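Local coordinates for protein DnaJ homolog subfamily C member 3 (Mus musculus, PDB 3IEG) that acts as a co-chaperone in the unfolded protein response, binding misfolded proteins through its TPR repeats, stimulating the HSC70 ATPase and restraining the kinase GCN2, at residues D69-R74 and L98-S103; R42-F47 and P58-V63; L81-K86 and C150-E155; E4-L9 and F26-D31; T141-I146 and E158-C163. All blocks are in the same frame, centred on the assembly; numbering follows the deposited sequence.

Interaction 1: residues D69-R74 and L98-S103; sequences DFTAAR and LKSNPS
Thr71 and Ser100 make a small surface contact of van der Waals packing plus one bridging water, where the beginning and the end of the third TPR repeat of this chaperone domain come together. Thr71 starts helix 71-84, just after the N-cap residue Phe70, while Ser100 lies in the loop joining helix 87-98 to helix 104-132. The Ser100 OG packs 3.3 Å from Thr71 CB, and the methyl Thr71 CG2 lies 3.5 Å from the backbone carbonyl oxygen Ser100 O. The first torsion of Ser100 (68°) sets OG between its own backbone N and carbonyl carbon, where it also hydrogen-bonds to Val97 O in the preceding turn. Pro102 CA packs 4.1 Å from Thr71 OG1, a hydroxyl that has a weak hydrogen bond to Glu106. A water joins the two sides: it accepts from Arg74 NH1 at 2.8 Å, at the edge of the guanidinium and in its plane, and pairs with Ser100 OG at 2.9 Å. Arg74 NH1 has a second acceptor in Met68 O, so the long side chain ties the loop ahead of its own helix to the water. The polar connection between the segments thus runs through one water held by Arg74 NH1 and Ser100 OG.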
# COMPACT_ATOMS: atom_id res chain seq x y z
N ASP A 69 3.09 -41.11 -9.59
CA ASP A 69 2.70 -41.13 -11.00
C ASP A 69 1.35 -40.44 -11.27
O ASP A 69 0.92 -40.37 -12.42
CB ASP A 69 2.75 -42.56 -11.59
CG ASP A 69 1.88 -43.57 -10.83
OD1 ASP A 69 1.21 -43.20 -9.84
OD2 ASP A 69 1.87 -44.76 -11.22
N PHE A 70 0.70 -39.91 -10.22
CA PHE A 70 -0.63 -39.31 -10.39
C PHE A 70 -0.54 -38.00 -11.10
O PHE A 70 -0.54 -36.93 -10.49
CB PHE A 70 -1.38 -39.14 -9.07
CG PHE A 70 -2.85 -38.86 -9.25
CD1 PHE A 70 -3.78 -39.88 -9.11
CD2 PHE A 70 -3.31 -37.59 -9.56
CE1 PHE A 70 -5.14 -39.62 -9.28
CE2 PHE A 70 -4.66 -37.33 -9.73
CZ PHE A 70 -5.57 -38.34 -9.59
N THR A 71 -0.48 -38.08 -12.42
CA THR A 71 -0.13 -36.94 -13.22
C THR A 71 -1.03 -35.69 -13.05
O THR A 71 -0.53 -34.58 -12.99
CB THR A 71 0.20 -37.34 -14.69
OG1 THR A 71 -0.40 -36.42 -15.61
CG2 THR A 71 -0.24 -38.76 -14.99
N ALA A 72 -2.34 -35.89 -12.94
CA ALA A 72 -3.30 -34.78 -12.83
C ALA A 72 -3.04 -33.85 -11.64
O ALA A 72 -3.16 -32.64 -11.76
CB ALA A 72 -4.73 -35.29 -12.81
N ALA A 73 -2.69 -34.42 -10.50
CA ALA A 73 -2.44 -33.64 -9.29
C ALA A 73 -1.15 -32.84 -9.40
O ALA A 73 -1.08 -31.71 -8.91
CB ALA A 73 -2.39 -34.54 -8.08
N ARG A 74 -0.14 -33.42 -10.04
CA ARG A 74 1.13 -32.74 -10.23
C ARG A 74 0.97 -31.60 -11.23
O ARG A 74 1.53 -30.53 -11.03
CB ARG A 74 2.22 -33.72 -10.66
CG ARG A 74 3.58 -33.06 -10.81
CD ARG A 74 4.70 -34.02 -11.14
NE ARG A 74 5.40 -34.45 -9.94
CZ ARG A 74 5.52 -35.72 -9.60
NH1 ARG A 74 4.99 -36.65 -10.37
NH2 ARG A 74 6.15 -36.07 -8.49
N LEU A 98 5.40 -34.57 -17.98
CA LEU A 98 5.71 -35.03 -19.33
C LEU A 98 6.23 -36.47 -19.35
O LEU A 98 6.06 -37.17 -20.33
CB LEU A 98 6.71 -34.10 -20.02
CG LEU A 98 6.22 -32.71 -20.40
CD1 LEU A 98 7.35 -31.91 -21.01
CD2 LEU A 98 5.06 -32.77 -21.37
N LYS A 99 6.82 -36.91 -18.24
CA LYS A 99 7.46 -38.23 -18.17
C LYS A 99 6.71 -39.23 -17.28
O LYS A 99 7.29 -40.21 -16.80
CB LYS A 99 8.90 -38.09 -17.64
CG LYS A 99 9.90 -37.59 -18.65
CD LYS A 99 11.19 -37.27 -17.95
CE LYS A 99 12.39 -37.60 -18.83
NZ LYS A 99 13.65 -37.27 -18.13
N SER A 100 5.43 -38.97 -17.03
CA SER A 100 4.60 -39.88 -16.24
C SER A 100 3.35 -40.31 -17.03
O SER A 100 2.29 -40.59 -16.46
CB SER A 100 4.24 -39.26 -14.89
OG SER A 100 3.36 -38.16 -15.06
N ASN A 101 3.52 -40.38 -18.36
CA ASN A 101 2.47 -40.71 -19.33
C ASN A 101 1.24 -39.80 -19.22
O ASN A 101 0.18 -40.24 -18.79
CB ASN A 101 2.07 -42.19 -19.24
CG ASN A 101 3.26 -43.10 -19.08
OD1 ASN A 101 3.97 -43.39 -20.04
ND2 ASN A 101 3.49 -43.57 -17.86
N PRO A 102 1.40 -38.53 -19.59
CA PRO A 102 0.29 -37.60 -19.51
C PRO A 102 -0.76 -37.95 -20.54
O PRO A 102 -0.43 -38.53 -21.57
CB PRO A 102 0.93 -36.27 -19.89
CG PRO A 102 2.07 -36.65 -20.76
CD PRO A 102 2.61 -37.88 -20.12
N SER A 103 -2.01 -37.60 -20.25
CA SER A 103 -3.04 -37.67 -21.25
C SER A 103 -2.67 -36.60 -22.25
O SER A 103 -1.85 -35.73 -21.95
CB SER A 103 -4.41 -37.37 -20.65
OG SER A 103 -4.51 -36.00 -20.31
O HOH W 1 3.07 -37.32 -12.30

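Interaction 2: residues R42-F47 and P58-V63; sequences RRATVF and PDLTKV
The second TPR repeat is an antiparallel helix hairpin, and Arg43 of helix 37-50 locks onto Asp59 of helix 53-66 across it in a two-bond salt bridge. The guanidinium approaches side-on: NE bonds to Asp59 OD2 at 2.6 Å and NH2 to Asp59 OD1 at 2.7 Å, both nearly straight, at 171° and 170°. Each oxygen is met on its syn side, somewhat out of the carboxylate plane, whereas the oxygens lie in the guanidinium plane. Within the hairpin the helix axes pass 8.8 Å apart at 151°, close enough that alanine fits where backbones come nearest: Ala44 CB lies 3.8 Å from Asp59 CB and 4.0 Å from Leu60 CD2. The hydrophobic groove that binds misfolded proteins lies within this repeat and the first. Phe47 adds an in-plane edge contact, its CE1 3.7 Å from Asp59 OD2, so the relatively positive ring rim faces the buried carboxylate. Beyond the salt bridge, Arg43 packs on Leu23, His27 and Val30 of helix 19-32, with NH1 against the last two.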
# COMPACT_ATOMS: atom_id res chain seq x y z
N ARG A 42 -9.72 -35.37 -4.38
CA ARG A 42 -11.08 -34.86 -4.48
C ARG A 42 -11.24 -33.58 -3.68
O ARG A 42 -11.80 -32.58 -4.19
CB ARG A 42 -12.09 -35.90 -4.04
CG ARG A 42 -12.09 -37.17 -4.89
CD ARG A 42 -12.37 -36.90 -6.35
NE ARG A 42 -12.49 -38.15 -7.10
CZ ARG A 42 -12.27 -38.26 -8.40
NH1 ARG A 42 -11.90 -37.21 -9.13
NH2 ARG A 42 -12.41 -39.44 -8.98
N ARG A 43 -10.74 -33.59 -2.45
CA ARG A 43 -10.77 -32.39 -1.63
C ARG A 43 -10.02 -31.25 -2.30
O ARG A 43 -10.45 -30.12 -2.23
CB ARG A 43 -10.21 -32.64 -0.24
CG ARG A 43 -10.55 -31.52 0.73
CD ARG A 43 -10.25 -31.86 2.17
NE ARG A 43 -8.82 -31.96 2.41
CZ ARG A 43 -8.27 -32.54 3.46
NH1 ARG A 43 -9.04 -33.07 4.40
NH2 ARG A 43 -6.95 -32.58 3.58
N ALA A 44 -8.91 -31.55 -2.96
CA ALA A 44 -8.15 -30.48 -3.59
C ALA A 44 -8.85 -29.87 -4.80
O ALA A 44 -8.74 -28.67 -5.04
CB ALA A 44 -6.75 -30.94 -3.96
N THR A 45 -9.56 -30.70 -5.58
CA THR A 45 -10.30 -30.16 -6.73
C THR A 45 -11.44 -29.26 -6.26
O THR A 45 -11.76 -28.29 -6.93
CB THR A 45 -10.80 -31.24 -7.74
OG1 THR A 45 -11.71 -32.13 -7.09
CG2 THR A 45 -9.64 -32.05 -8.28
N VAL A 46 -12.03 -29.56 -5.10
CA VAL A 46 -13.04 -28.66 -4.49
C VAL A 46 -12.45 -27.30 -4.07
O VAL A 46 -12.95 -26.27 -4.52
CB VAL A 46 -13.87 -29.33 -3.34
CG1 VAL A 46 -14.65 -28.31 -2.57
CG2 VAL A 46 -14.83 -30.35 -3.90
N PHE A 47 -11.40 -27.29 -3.25
CA PHE A 47 -10.65 -26.05 -2.98
C PHE A 47 -10.29 -25.31 -4.28
O PHE A 47 -10.38 -24.08 -4.36
CB PHE A 47 -9.38 -26.31 -2.15
CG PHE A 47 -9.64 -26.66 -0.70
CD1 PHE A 47 -9.01 -27.75 -0.11
CD2 PHE A 47 -10.50 -25.89 0.10
CE1 PHE A 47 -9.22 -28.08 1.24
CE2 PHE A 47 -10.72 -26.22 1.45
CZ PHE A 47 -10.07 -27.32 2.02
N PRO A 58 -1.46 -28.05 0.05
CA PRO A 58 -1.09 -29.20 0.90
C PRO A 58 -1.73 -30.52 0.48
O PRO A 58 -1.09 -31.55 0.59
CB PRO A 58 -1.52 -28.77 2.31
CG PRO A 58 -2.39 -27.54 2.11
CD PRO A 58 -1.93 -26.90 0.85
N ASP A 59 -2.97 -30.50 -0.01
CA ASP A 59 -3.61 -31.74 -0.47
C ASP A 59 -3.00 -32.24 -1.78
O ASP A 59 -2.82 -33.44 -1.97
CB ASP A 59 -5.13 -31.60 -0.60
CG ASP A 59 -5.83 -31.41 0.74
OD1 ASP A 59 -5.21 -31.68 1.78
OD2 ASP A 59 -7.00 -30.99 0.75
N LEU A 60 -2.68 -31.32 -2.68
CA LEU A 60 -2.03 -31.69 -3.92
C LEU A 60 -0.70 -32.37 -3.64
O LEU A 60 -0.44 -33.46 -4.15
CB LEU A 60 -1.84 -30.49 -4.83
CG LEU A 60 -3.13 -30.05 -5.52
CD1 LEU A 60 -2.92 -28.74 -6.23
CD2 LEU A 60 -3.63 -31.11 -6.51
N THR A 61 0.13 -31.75 -2.79
CA THR A 61 1.43 -32.36 -2.49
C THR A 61 1.28 -33.64 -1.66
O THR A 61 2.13 -34.53 -1.74
CB THR A 61 2.47 -31.39 -1.85
OG1 THR A 61 2.62 -31.66 -0.45
CG2 THR A 61 2.14 -29.94 -2.07
N LYS A 62 0.21 -33.75 -0.88
CA LYS A 62 -0.04 -35.01 -0.21
C LYS A 62 -0.28 -36.12 -1.24
O LYS A 62 0.31 -37.20 -1.15
CB LYS A 62 -1.24 -34.89 0.73
CG LYS A 62 -1.59 -36.18 1.48
CD LYS A 62 -0.56 -36.54 2.53
CE LYS A 62 -0.96 -37.82 3.24
NZ LYS A 62 0.01 -38.17 4.32
N VAL A 63 -1.12 -35.85 -2.23
CA VAL A 63 -1.43 -36.85 -3.23
C VAL A 63 -0.17 -37.31 -3.91
O VAL A 63 0.05 -38.50 -4.10
CB VAL A 63 -2.42 -36.32 -4.28
CG1 VAL A 63 -2.58 -37.32 -5.43
CG2 VAL A 63 -3.75 -36.02 -3.63

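Interaction 3: residues L81-K86 and C150-E155; sequences LLKQGK and CVWDAE
Cys150, at the start of the loop 150-153, sets its small side chain against the end of helix 71-84, with SG 3.3 Å from Leu82 O and 3.8 Å from Gly85 CA. Val151 lies within the type I turn from Cys150 to Asp153, its CG2 on the same face of the Trp152 ring as Lys83 CD. The N of Trp152 donates to Lys83 O at 2.9 Å, close to the helix C-terminus, and its ring lies beneath the extended methylenes of Lys83, whose CD sits 3.9 Å from the centroid of the six-membered ring in a CH-pi contact. The lysine suits this exposed place because its apolar chain can cover the indole while the ammonium runs on past the rim near CH2 and CZ2. Gln84 CG meets the edge of the ring at CE3, 4.2 Å away. Asp153 closes the loop as N-cap of helix 154-166, its OD1 bonding to Leu156 N. Its OD2 approaches Gly85 CA to 3.5 Å, and a water donates to both OD2 and Gly85 O. Gly85 ends the first helix in a Schellman motif, where its positive phi (75°) favours glycine. The contact joins the third repeat to the boundary of the fourth and fifth: Leu87 of helix 87-98 touches Leu82 and Cys150, Met120 of helix 104-132 touches Cys150, and Ser53 of helix 53-66 touches Trp152.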
# COMPACT_ATOMS: atom_id res chain seq x y z
N LEU A 81 2.43 -23.30 -8.36
CA LEU A 81 3.85 -22.90 -8.22
C LEU A 81 4.25 -21.81 -9.21
O LEU A 81 4.88 -20.82 -8.82
CB LEU A 81 4.79 -24.11 -8.37
CG LEU A 81 4.67 -25.22 -7.31
CD1 LEU A 81 5.30 -26.54 -7.78
CD2 LEU A 81 5.24 -24.77 -5.98
N LEU A 82 3.90 -21.96 -10.48
CA LEU A 82 4.18 -20.92 -11.45
C LEU A 82 3.57 -19.57 -11.03
O LEU A 82 4.21 -18.54 -11.14
CB LEU A 82 3.68 -21.32 -12.84
CG LEU A 82 3.81 -20.34 -14.00
CD1 LEU A 82 5.24 -19.84 -14.18
CD2 LEU A 82 3.33 -21.01 -15.26
N LYS A 83 2.33 -19.60 -10.54
CA LYS A 83 1.67 -18.38 -10.06
C LYS A 83 2.38 -17.79 -8.84
O LYS A 83 2.42 -16.57 -8.65
CB LYS A 83 0.21 -18.65 -9.73
CG LYS A 83 -0.74 -18.72 -10.94
CD LYS A 83 -2.16 -18.53 -10.45
CE LYS A 83 -3.16 -18.70 -11.56
NZ LYS A 83 -4.53 -18.47 -10.99
N GLN A 84 2.96 -18.65 -8.02
CA GLN A 84 3.70 -18.21 -6.85
C GLN A 84 5.11 -17.71 -7.22
O GLN A 84 5.82 -17.17 -6.38
CB GLN A 84 3.77 -19.34 -5.82
CG GLN A 84 2.44 -19.68 -5.16
CD GLN A 84 2.56 -20.80 -4.13
OE1 GLN A 84 3.60 -21.43 -4.01
NE2 GLN A 84 1.48 -21.05 -3.39
N GLY A 85 5.51 -17.88 -8.47
CA GLY A 85 6.84 -17.51 -8.94
C GLY A 85 7.94 -18.46 -8.47
O GLY A 85 9.12 -18.11 -8.52
N LYS A 86 7.54 -19.64 -8.01
CA LYS A 86 8.50 -20.70 -7.71
C LYS A 86 8.85 -21.40 -9.01
O LYS A 86 8.38 -22.49 -9.29
CB LYS A 86 7.93 -21.68 -6.67
CG LYS A 86 7.80 -21.08 -5.25
CD LYS A 86 7.00 -21.99 -4.33
CE LYS A 86 7.25 -21.73 -2.85
NZ LYS A 86 6.81 -20.38 -2.52
N CYS A 150 3.16 -14.29 -12.56
CA CYS A 150 3.45 -14.75 -11.22
C CYS A 150 2.83 -13.76 -10.24
O CYS A 150 3.52 -12.92 -9.64
CB CYS A 150 4.96 -14.85 -11.00
SG CYS A 150 5.80 -15.85 -12.23
N VAL A 151 1.51 -13.86 -10.11
CA VAL A 151 0.72 -12.87 -9.39
C VAL A 151 0.80 -13.03 -7.87
O VAL A 151 0.49 -12.09 -7.14
CB VAL A 151 -0.78 -12.87 -9.86
CG1 VAL A 151 -0.91 -12.30 -11.28
CG2 VAL A 151 -1.39 -14.28 -9.79
N TRP A 152 1.21 -14.20 -7.40
CA TRP A 152 1.33 -14.44 -5.97
C TRP A 152 2.80 -14.48 -5.51
O TRP A 152 3.11 -14.99 -4.43
CB TRP A 152 0.59 -15.72 -5.56
CG TRP A 152 -0.87 -15.76 -5.98
CD1 TRP A 152 -1.72 -14.70 -6.12
CD2 TRP A 152 -1.63 -16.93 -6.29
NE1 TRP A 152 -2.97 -15.14 -6.52
CE2 TRP A 152 -2.94 -16.50 -6.63
CE3 TRP A 152 -1.33 -18.30 -6.33
CZ2 TRP A 152 -3.94 -17.39 -7.00
CZ3 TRP A 152 -2.34 -19.19 -6.71
CH2 TRP A 152 -3.63 -18.73 -7.04
N ASP A 153 3.68 -13.95 -6.35
CA ASP A 153 5.08 -13.83 -6.02
C ASP A 153 5.27 -12.60 -5.14
O ASP A 153 5.34 -11.46 -5.63
CB ASP A 153 5.90 -13.73 -7.30
CG ASP A 153 7.40 -13.84 -7.06
OD1 ASP A 153 7.90 -13.39 -6.01
OD2 ASP A 153 8.09 -14.37 -7.95
N ALA A 154 5.34 -12.82 -3.83
CA ALA A 154 5.41 -11.71 -2.89
C ALA A 154 6.73 -10.96 -2.98
O ALA A 154 6.75 -9.74 -2.94
CB ALA A 154 5.16 -12.19 -1.46
N GLU A 155 7.84 -11.69 -3.12
CA GLU A 155 9.16 -11.06 -3.05
C GLU A 155 9.47 -10.17 -4.26
O GLU A 155 10.12 -9.13 -4.12
CB GLU A 155 10.30 -12.09 -2.82
CG GLU A 155 9.92 -13.46 -2.20
CD GLU A 155 9.03 -13.39 -0.96
OE1 GLU A 155 9.49 -12.88 0.07
OE2 GLU A 155 7.87 -13.86 -1.03
O HOH W 2 9.79 -15.55 -9.66

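Interaction 4: residues E4-L9 and F26-D31; sequences EKHLEL and FHAAVD
The imidazole of His6 has Ala28 CB over the centre of one face, 3.5 Å from the ring centroid and 4° off its normal, a CH-pi contact in which a single methyl group nearly equalises its distances to all five ring atoms. At the edge of the Phe26 ring, near its plane, is Leu7 O, 3.5 Å from CE2, so the weakly positive rim of the ring faces a helix carbonyl. The remaining packing is apolar. Leu7 meets the Phe26 side chain at about a right angle, its CD2 4.1 Å from both Phe26 CD2 and Ala29 CB, and Ala29 CB also lies 4.0 Å from His6 CB. Two alanines suit this spot because the helix axes come within 8.2 Å, running antiparallel at 156°. Helices 2-15 and 19-32 thus form the hairpin of the first TPR repeat. Phe26 also reaches the next hairpin, touching Arg42 and Val46 of helix 37-50.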
# COMPACT_ATOMS: atom_id res chain seq x y z
N GLU A 4 -16.14 -44.70 0.93
CA GLU A 4 -16.58 -44.81 -0.45
C GLU A 4 -17.89 -44.06 -0.68
O GLU A 4 -18.09 -43.44 -1.72
CB GLU A 4 -16.76 -46.28 -0.83
CG GLU A 4 -16.61 -46.55 -2.33
CD GLU A 4 -15.30 -46.02 -2.89
OE1 GLU A 4 -14.23 -46.44 -2.39
OE2 GLU A 4 -15.33 -45.18 -3.82
N LYS A 5 -18.77 -44.14 0.31
CA LYS A 5 -20.06 -43.49 0.25
C LYS A 5 -19.90 -41.97 0.32
O LYS A 5 -20.61 -41.24 -0.37
CB LYS A 5 -20.97 -44.02 1.37
CG LYS A 5 -22.42 -44.21 0.97
CD LYS A 5 -23.25 -42.93 1.16
CE LYS A 5 -24.36 -42.81 0.11
NZ LYS A 5 -25.22 -44.04 -0.03
N HIS A 6 -18.96 -41.52 1.15
CA HIS A 6 -18.63 -40.10 1.22
C HIS A 6 -18.03 -39.61 -0.10
O HIS A 6 -18.36 -38.52 -0.57
CB HIS A 6 -17.66 -39.82 2.37
CG HIS A 6 -18.31 -39.78 3.72
ND1 HIS A 6 -19.34 -38.92 4.03
CD2 HIS A 6 -18.06 -40.49 4.85
CE1 HIS A 6 -19.70 -39.11 5.29
NE2 HIS A 6 -18.94 -40.05 5.81
N LEU A 7 -17.17 -40.43 -0.70
CA LEU A 7 -16.53 -40.08 -1.95
C LEU A 7 -17.55 -39.88 -3.06
O LEU A 7 -17.52 -38.88 -3.77
CB LEU A 7 -15.50 -41.13 -2.36
CG LEU A 7 -14.17 -41.05 -1.62
CD1 LEU A 7 -13.34 -42.30 -1.88
CD2 LEU A 7 -13.40 -39.78 -2.02
N GLU A 8 -18.46 -40.85 -3.17
CA GLU A 8 -19.49 -40.86 -4.20
C GLU A 8 -20.42 -39.64 -4.10
O GLU A 8 -20.67 -38.95 -5.10
CB GLU A 8 -20.26 -42.19 -4.13
CG GLU A 8 -21.43 -42.35 -5.12
CD GLU A 8 -21.08 -41.98 -6.56
OE1 GLU A 8 -19.90 -42.14 -6.99
OE2 GLU A 8 -22.01 -41.54 -7.27
N LEU A 9 -20.91 -39.38 -2.88
CA LEU A 9 -21.76 -38.22 -2.61
C LEU A 9 -21.08 -36.90 -3.01
O LEU A 9 -21.67 -36.08 -3.72
CB LEU A 9 -22.16 -38.20 -1.13
CG LEU A 9 -23.64 -38.11 -0.72
CD1 LEU A 9 -24.34 -36.81 -1.17
CD2 LEU A 9 -24.43 -39.35 -1.22
N PHE A 26 -15.69 -34.85 1.34
CA PHE A 26 -14.30 -35.20 1.09
C PHE A 26 -13.45 -35.08 2.37
O PHE A 26 -12.51 -35.85 2.54
CB PHE A 26 -13.72 -34.38 -0.06
CG PHE A 26 -14.36 -34.65 -1.40
CD1 PHE A 26 -14.48 -33.63 -2.35
CD2 PHE A 26 -14.84 -35.92 -1.73
CE1 PHE A 26 -15.06 -33.88 -3.60
CE2 PHE A 26 -15.43 -36.18 -2.97
CZ PHE A 26 -15.54 -35.16 -3.91
N HIS A 27 -13.80 -34.14 3.25
CA HIS A 27 -13.21 -34.05 4.59
C HIS A 27 -13.46 -35.34 5.38
O HIS A 27 -12.55 -35.94 5.93
CB HIS A 27 -13.78 -32.86 5.37
CG HIS A 27 -12.93 -31.63 5.33
ND1 HIS A 27 -13.42 -30.39 4.97
CD2 HIS A 27 -11.62 -31.44 5.62
CE1 HIS A 27 -12.45 -29.50 5.03
NE2 HIS A 27 -11.35 -30.11 5.42
N ALA A 28 -14.72 -35.75 5.40
CA ALA A 28 -15.17 -36.96 6.08
C ALA A 28 -14.44 -38.17 5.55
O ALA A 28 -14.03 -39.03 6.32
CB ALA A 28 -16.68 -37.14 5.91
N ALA A 29 -14.28 -38.23 4.23
CA ALA A 29 -13.58 -39.33 3.58
C ALA A 29 -12.11 -39.36 4.01
O ALA A 29 -11.58 -40.41 4.37
CB ALA A 29 -13.70 -39.21 2.07
N VAL A 30 -11.45 -38.20 3.97
CA VAL A 30 -10.06 -38.10 4.40
C VAL A 30 -9.90 -38.50 5.87
O VAL A 30 -8.97 -39.23 6.22
CB VAL A 30 -9.50 -36.69 4.16
CG1 VAL A 30 -8.20 -36.47 4.96
CG2 VAL A 30 -9.27 -36.45 2.67
N ASP A 31 -10.80 -38.04 6.72
CA ASP A 31 -10.77 -38.37 8.14
C ASP A 31 -10.97 -39.85 8.40
O ASP A 31 -10.35 -40.43 9.30
CB ASP A 31 -11.81 -37.56 8.90
CG ASP A 31 -11.23 -36.32 9.55
OD1 ASP A 31 -9.99 -36.12 9.49
OD2 ASP A 31 -12.03 -35.55 10.13

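Interaction 5: residues T141-I146 and E158-C163; sequences TFLDKI and ELRAEC
Leu143 and Leu159 cross at about a right angle, and so do Asp144 and Arg160, giving this antiparallel TPR helix packing one apolar and one charged half. Helix 136-149 belongs to the fourth repeat, and the fifth opens with helix 154-166; their axes pass 10.1 Å apart at 152°. That wider spacing is filled by leucine: Leu143 CD1 stands 3.6 Å from Arg160 CA, while its other branch, CD2, meets Leu159 CD2 at 3.9 Å. In the polar half the carboxylate and guanidinium planes are 58° apart, and it is Asp144 OD1 that accepts from both nitrogens, Arg160 NH2 at 3.0 Å and NE at 3.2 Å. Both bonds are weak and strongly bent. Bends at chi2 and chi3 of Arg160 turn CD and NE toward Asp144, and NH1 goes on to a salt bridge with Asp176 of helix 170-181. The charge is therefore shared between two acids. On the apolar side, Leu143 CD1 also lies 4.3 Å from Cys163 SG.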
# COMPACT_ATOMS: atom_id res chain seq x y z
N THR A 141 10.17 -2.52 -15.61
CA THR A 141 9.67 -3.03 -16.89
C THR A 141 9.58 -4.54 -16.85
O THR A 141 8.53 -5.11 -17.14
CB THR A 141 10.58 -2.58 -18.06
OG1 THR A 141 10.47 -1.16 -18.20
CG2 THR A 141 10.17 -3.25 -19.37
N PHE A 142 10.67 -5.18 -16.45
CA PHE A 142 10.73 -6.63 -16.38
C PHE A 142 9.80 -7.16 -15.31
O PHE A 142 9.10 -8.14 -15.52
CB PHE A 142 12.16 -7.10 -16.13
CG PHE A 142 13.13 -6.72 -17.20
CD1 PHE A 142 14.25 -5.96 -16.89
CD2 PHE A 142 12.96 -7.14 -18.51
CE1 PHE A 142 15.18 -5.61 -17.89
CE2 PHE A 142 13.88 -6.79 -19.51
CZ PHE A 142 14.99 -6.03 -19.19
N LEU A 143 9.76 -6.49 -14.16
CA LEU A 143 8.90 -6.96 -13.07
C LEU A 143 7.44 -6.82 -13.44
O LEU A 143 6.63 -7.68 -13.10
CB LEU A 143 9.22 -6.24 -11.75
CG LEU A 143 10.59 -6.55 -11.13
CD1 LEU A 143 10.99 -5.41 -10.21
CD2 LEU A 143 10.62 -7.87 -10.37
N ASP A 144 7.10 -5.76 -14.16
CA ASP A 144 5.73 -5.60 -14.66
C ASP A 144 5.29 -6.84 -15.43
O ASP A 144 4.23 -7.39 -15.15
CB ASP A 144 5.62 -4.37 -15.56
CG ASP A 144 5.53 -3.07 -14.78
OD1 ASP A 144 5.14 -3.08 -13.59
OD2 ASP A 144 5.86 -2.02 -15.38
N LYS A 145 6.12 -7.28 -16.37
CA LYS A 145 5.87 -8.48 -17.16
C LYS A 145 5.76 -9.73 -16.29
O LYS A 145 4.79 -10.46 -16.38
CB LYS A 145 6.93 -8.68 -18.25
CG LYS A 145 6.42 -8.52 -19.69
CD LYS A 145 6.67 -7.11 -20.25
CE LYS A 145 7.98 -7.04 -21.05
NZ LYS A 145 8.21 -5.67 -21.63
N ILE A 146 6.76 -9.96 -15.44
CA ILE A 146 6.72 -11.13 -14.57
C ILE A 146 5.44 -11.14 -13.73
O ILE A 146 4.71 -12.14 -13.72
CB ILE A 146 7.97 -11.24 -13.69
CG1 ILE A 146 9.22 -11.23 -14.56
CG2 ILE A 146 7.96 -12.53 -12.89
CD1 ILE A 146 10.47 -10.79 -13.83
N GLU A 158 7.72 -7.02 -3.72
CA GLU A 158 8.47 -6.17 -2.83
C GLU A 158 9.69 -5.56 -3.52
O GLU A 158 10.04 -4.43 -3.23
CB GLU A 158 8.88 -6.92 -1.57
CG GLU A 158 7.70 -7.31 -0.68
CD GLU A 158 8.11 -8.04 0.58
OE1 GLU A 158 9.02 -8.89 0.51
OE2 GLU A 158 7.54 -7.76 1.65
N LEU A 159 10.32 -6.31 -4.43
CA LEU A 159 11.44 -5.80 -5.20
C LEU A 159 11.04 -4.66 -6.12
O LEU A 159 11.77 -3.68 -6.25
CB LEU A 159 12.11 -6.91 -6.02
CG LEU A 159 13.34 -6.48 -6.84
CD1 LEU A 159 14.55 -6.25 -5.95
CD2 LEU A 159 13.67 -7.50 -7.91
N ARG A 160 9.87 -4.76 -6.75
CA ARG A 160 9.33 -3.67 -7.54
C ARG A 160 9.06 -2.45 -6.66
O ARG A 160 9.25 -1.31 -7.09
CB ARG A 160 8.04 -4.09 -8.26
CG ARG A 160 7.63 -3.15 -9.38
CD ARG A 160 6.14 -2.93 -9.38
NE ARG A 160 5.46 -3.62 -10.47
CZ ARG A 160 4.21 -4.07 -10.41
NH1 ARG A 160 3.48 -3.95 -9.31
NH2 ARG A 160 3.69 -4.67 -11.47
N ALA A 161 8.61 -2.68 -5.43
CA ALA A 161 8.39 -1.60 -4.49
C ALA A 161 9.70 -0.86 -4.19
O ALA A 161 9.73 0.37 -4.22
CB ALA A 161 7.75 -2.13 -3.21
N GLU A 162 10.77 -1.61 -3.96
CA GLU A 162 12.10 -1.04 -3.80
C GLU A 162 12.41 -0.13 -4.98
O GLU A 162 12.97 0.95 -4.80
CB GLU A 162 13.17 -2.12 -3.74
CG GLU A 162 13.62 -2.58 -2.37
CD GLU A 162 13.74 -1.45 -1.36
OE1 GLU A 162 14.67 -0.61 -1.44
OE2 GLU A 162 12.88 -1.42 -0.46
N CYS A 163 12.06 -0.58 -6.18
CA CYS A 163 12.36 0.23 -7.36
C CYS A 163 11.64 1.55 -7.25
O CYS A 163 12.20 2.61 -7.52
CB CYS A 163 11.94 -0.48 -8.64
SG CYS A 163 12.99 -1.83 -9.06

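In the fold
Interactions 4, 2 and 5 are antiparallel helix packings, whereas interactions 1 and 3 join helix ends to loops. Interactions 2 and 4 are buried and adjoin, with Phe26 and Val30 packing on Val46 and Arg43; interaction 4 is mainly apolar, with a methyl over an imidazole face, while interaction 2 pairs its alanine packing with a near-straight salt bridge. The partly buried interaction 5 has a bent, weaker bridge. Interactions 1 and 3 use opposite ends of helix 71-84: the surface contact relies on a water, the partly buried one on a backbone bond and an indole face. Interaction 1 meets interaction 2 through Ala73 and Val63, and interactions 3 and 5 share helix 154-166.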